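Local coordinates for protein putative rRNA methyltransferase (Sorangium cellulosum, PDB 4RX1) that probably methylates 16S ribosomal RNA at an adenine N1, using S-adenosylmethionine as methyl donor, at residues Ile136-Gln141 with Thr206-Ala211. Numbering follows the deposited sequence.
Sequences IALLNQ and TRLLTA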
loop_
_atom_site.group_PDB
_atom_site.type_symbol
_atom_site.label_atom_id
_atom_site.label_comp_id
_atom_site.label_asym_id
_atom_site.label_seq_id
_atom_site.Cartn_x
_atom_site.Cartn_y
_atom_site.Cartn_z
ATOM N N ILE A 136 -6.501 -2.403 -0.681
ATOM C CA ILE A 136 -7.008 -2.113 0.661
ATOM C C ILE A 136 -6.374 -0.828 1.209
ATOM O O ILE A 136 -5.157 -0.747 1.374
ATOM C CB ILE A 136 -6.706 -3.290 1.622
ATOM C CG1 ILE A 136 -7.275 -4.589 1.048
ATOM C CG2 ILE A 136 -7.287 -3.053 3.023
ATOM C CD1 ILE A 136 -7.095 -5.776 1.972
ATOM N N ALA A 137 -7.203 0.166 1.506
ATOM C CA ALA A 137 -6.702 1.462 1.942
ATOM C C ALA A 137 -7.267 1.827 3.285
ATOM O O ALA A 137 -8.469 1.650 3.531
ATOM C CB ALA A 137 -7.017 2.558 0.918
ATOM N N LEU A 138 -6.379 2.293 4.165
ATOM C CA LEU A 138 -6.750 2.803 5.482
ATOM C C LEU A 138 -6.570 4.311 5.432
ATOM O O LEU A 138 -5.447 4.806 5.337
ATOM C CB LEU A 138 -5.874 2.199 6.574
ATOM C CG LEU A 138 -6.282 0.829 7.106
ATOM C CD1 LEU A 138 -5.353 0.376 8.254
ATOM C CD2 LEU A 138 -7.738 0.854 7.564
ATOM N N LEU A 139 -7.678 5.040 5.477
ATOM C CA LEU A 139 -7.645 6.454 5.159
ATOM C C LEU A 139 -7.872 7.290 6.407
ATOM O O LEU A 139 -8.865 7.102 7.106
ATOM C CB LEU A 139 -8.716 6.748 4.125
ATOM C CG LEU A 139 -8.465 6.007 2.812
ATOM C CD1 LEU A 139 -9.449 6.462 1.764
ATOM C CD2 LEU A 139 -7.019 6.179 2.317
ATOM N N ASN A 140 -6.964 8.228 6.671
ATOM C CA ASN A 140 -7.076 9.106 7.831
ATOM C C ASN A 140 -6.531 10.506 7.552
ATOM O O ASN A 140 -5.430 10.659 7.015
ATOM C CB ASN A 140 -6.348 8.497 9.022
ATOM C CG ASN A 140 -6.493 9.336 10.278
ATOM O OD1 ASN A 140 -5.858 10.387 10.412
ATOM N ND2 ASN A 140 -7.322 8.877 11.208
ATOM N N GLN A 141 -7.281 11.524 7.965
ATOM C CA GLN A 141 -6.966 12.899 7.576
ATOM C C GLN A 141 -6.009 13.599 8.537
ATOM O O GLN A 141 -5.591 14.740 8.292
ATOM C CB GLN A 141 -8.248 13.717 7.406
ATOM C CG GLN A 141 -9.085 13.279 6.215
ATOM C CD GLN A 141 -10.112 14.306 5.794
ATOM O OE1 GLN A 141 -10.105 15.444 6.252
ATOM N NE2 GLN A 141 -11.010 13.903 4.923
ATOM N N THR A 206 -10.984 6.927 10.909
ATOM C CA THR A 206 -10.357 6.384 9.724
ATOM C C THR A 206 -11.345 5.506 8.982
ATOM O O THR A 206 -12.175 4.828 9.574
ATOM C CB THR A 206 -9.069 5.622 10.032
ATOM O OG1 THR A 206 -9.319 4.214 10.021
ATOM C CG2 THR A 206 -8.558 6.039 11.344
ATOM N N ARG A 207 -11.294 5.573 7.669
ATOM C CA ARG A 207 -12.182 4.771 6.868
ATOM C C ARG A 207 -11.372 3.739 6.108
ATOM O O ARG A 207 -10.173 3.911 5.838
ATOM C CB ARG A 207 -13.038 5.639 5.946
ATOM C CG ARG A 207 -12.247 6.589 5.088
ATOM C CD ARG A 207 -12.934 7.959 5.006
ATOM N NE ARG A 207 -12.161 8.934 4.225
ATOM C CZ ARG A 207 -11.274 9.751 4.762
ATOM N NH1 ARG A 207 -11.028 9.726 6.056
ATOM N NH2 ARG A 207 -10.664 10.575 4.044
ATOM N N LEU A 208 -12.039 2.645 5.802
ATOM C CA LEU A 208 -11.471 1.562 5.051
ATOM C C LEU A 208 -12.065 1.566 3.666
ATOM O O LEU A 208 -13.272 1.735 3.504
ATOM C CB LEU A 208 -11.787 0.239 5.749
ATOM C CG LEU A 208 -11.311 -1.043 5.070
ATOM C CD1 LEU A 208 -9.810 -1.048 4.897
ATOM C CD2 LEU A 208 -11.752 -2.222 5.909
ATOM N N LEU A 209 -11.210 1.456 2.661
ATOM C CA LEU A 209 -11.661 1.398 1.282
ATOM C C LEU A 209 -11.058 0.170 0.626
ATOM O O LEU A 209 -9.825 -0.010 0.647
ATOM C CB LEU A 209 -11.241 2.667 0.526
ATOM C CG LEU A 209 -11.806 2.842 -0.885
ATOM C CD1 LEU A 209 -13.327 2.860 -0.811
ATOM C CD2 LEU A 209 -11.299 4.145 -1.523
ATOM N N THR A 210 -11.902 -0.705 0.077
ATOM C CA THR A 210 -11.354 -1.862 -0.634
ATOM C C THR A 210 -11.888 -1.932 -2.049
ATOM O O THR A 210 -13.038 -1.596 -2.307
ATOM C CB THR A 210 -11.678 -3.171 0.043
ATOM O OG1 THR A 210 -13.086 -3.415 -0.069
ATOM C CG2 THR A 210 -11.246 -3.122 1.500
ATOM N N ALA A 211 -11.059 -2.381 -2.972
ATOM C CA ALA A 211 -11.526 -2.501 -4.330
ATOM C C ALA A 211 -10.874 -3.700 -4.964
ATOM O O ALA A 211 -9.716 -4.019 -4.669
ATOM C CB ALA A 211 -11.231 -1.221 -5.126
#
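A137 and L139 pair with L209 and R207 in the antiparallel part of a Rossmann-like methyltransferase sheet, whose strand order 3-2-1-4-5-7-6 identifies the class I fold; strand 206-213 is the reversed seventh strand, inserted between 133-140 and 176-183. The evidence is a 157° angle between strand directions and two reciprocal pairs of backbone hydrogen bonds: A137 N to L209 O and L209 N to A137 O, then L139 N to R207 O (2.8 Å, N-H...O 168°) and R207 N to L139 O (2.9 Å). R207 CB points to the face shared by A137, L139 and L209, and the side chain runs beside L139. CG, between backbone N and carbonyl carbon, meets L139 CB at 3.7 Å; a bend at chi2 turns the end toward the other strand, leaving that CB 4.0 Å above the guanidinium plane. NH1 approaches L139 O without bonding, while NH2 and Q141 NE2, two donors, stand 3.5 Å apart unbonded, their planes 70° apart. An alanine here is likely to uncover L139 CB and deprive L111 of helix 108-115 of a neighbour. L139 also packs on L111 and L114. On the opposite face, L208 CD1 touches I136 CG2 at 3.7 Å and L138 CD2 at 3.9 Å.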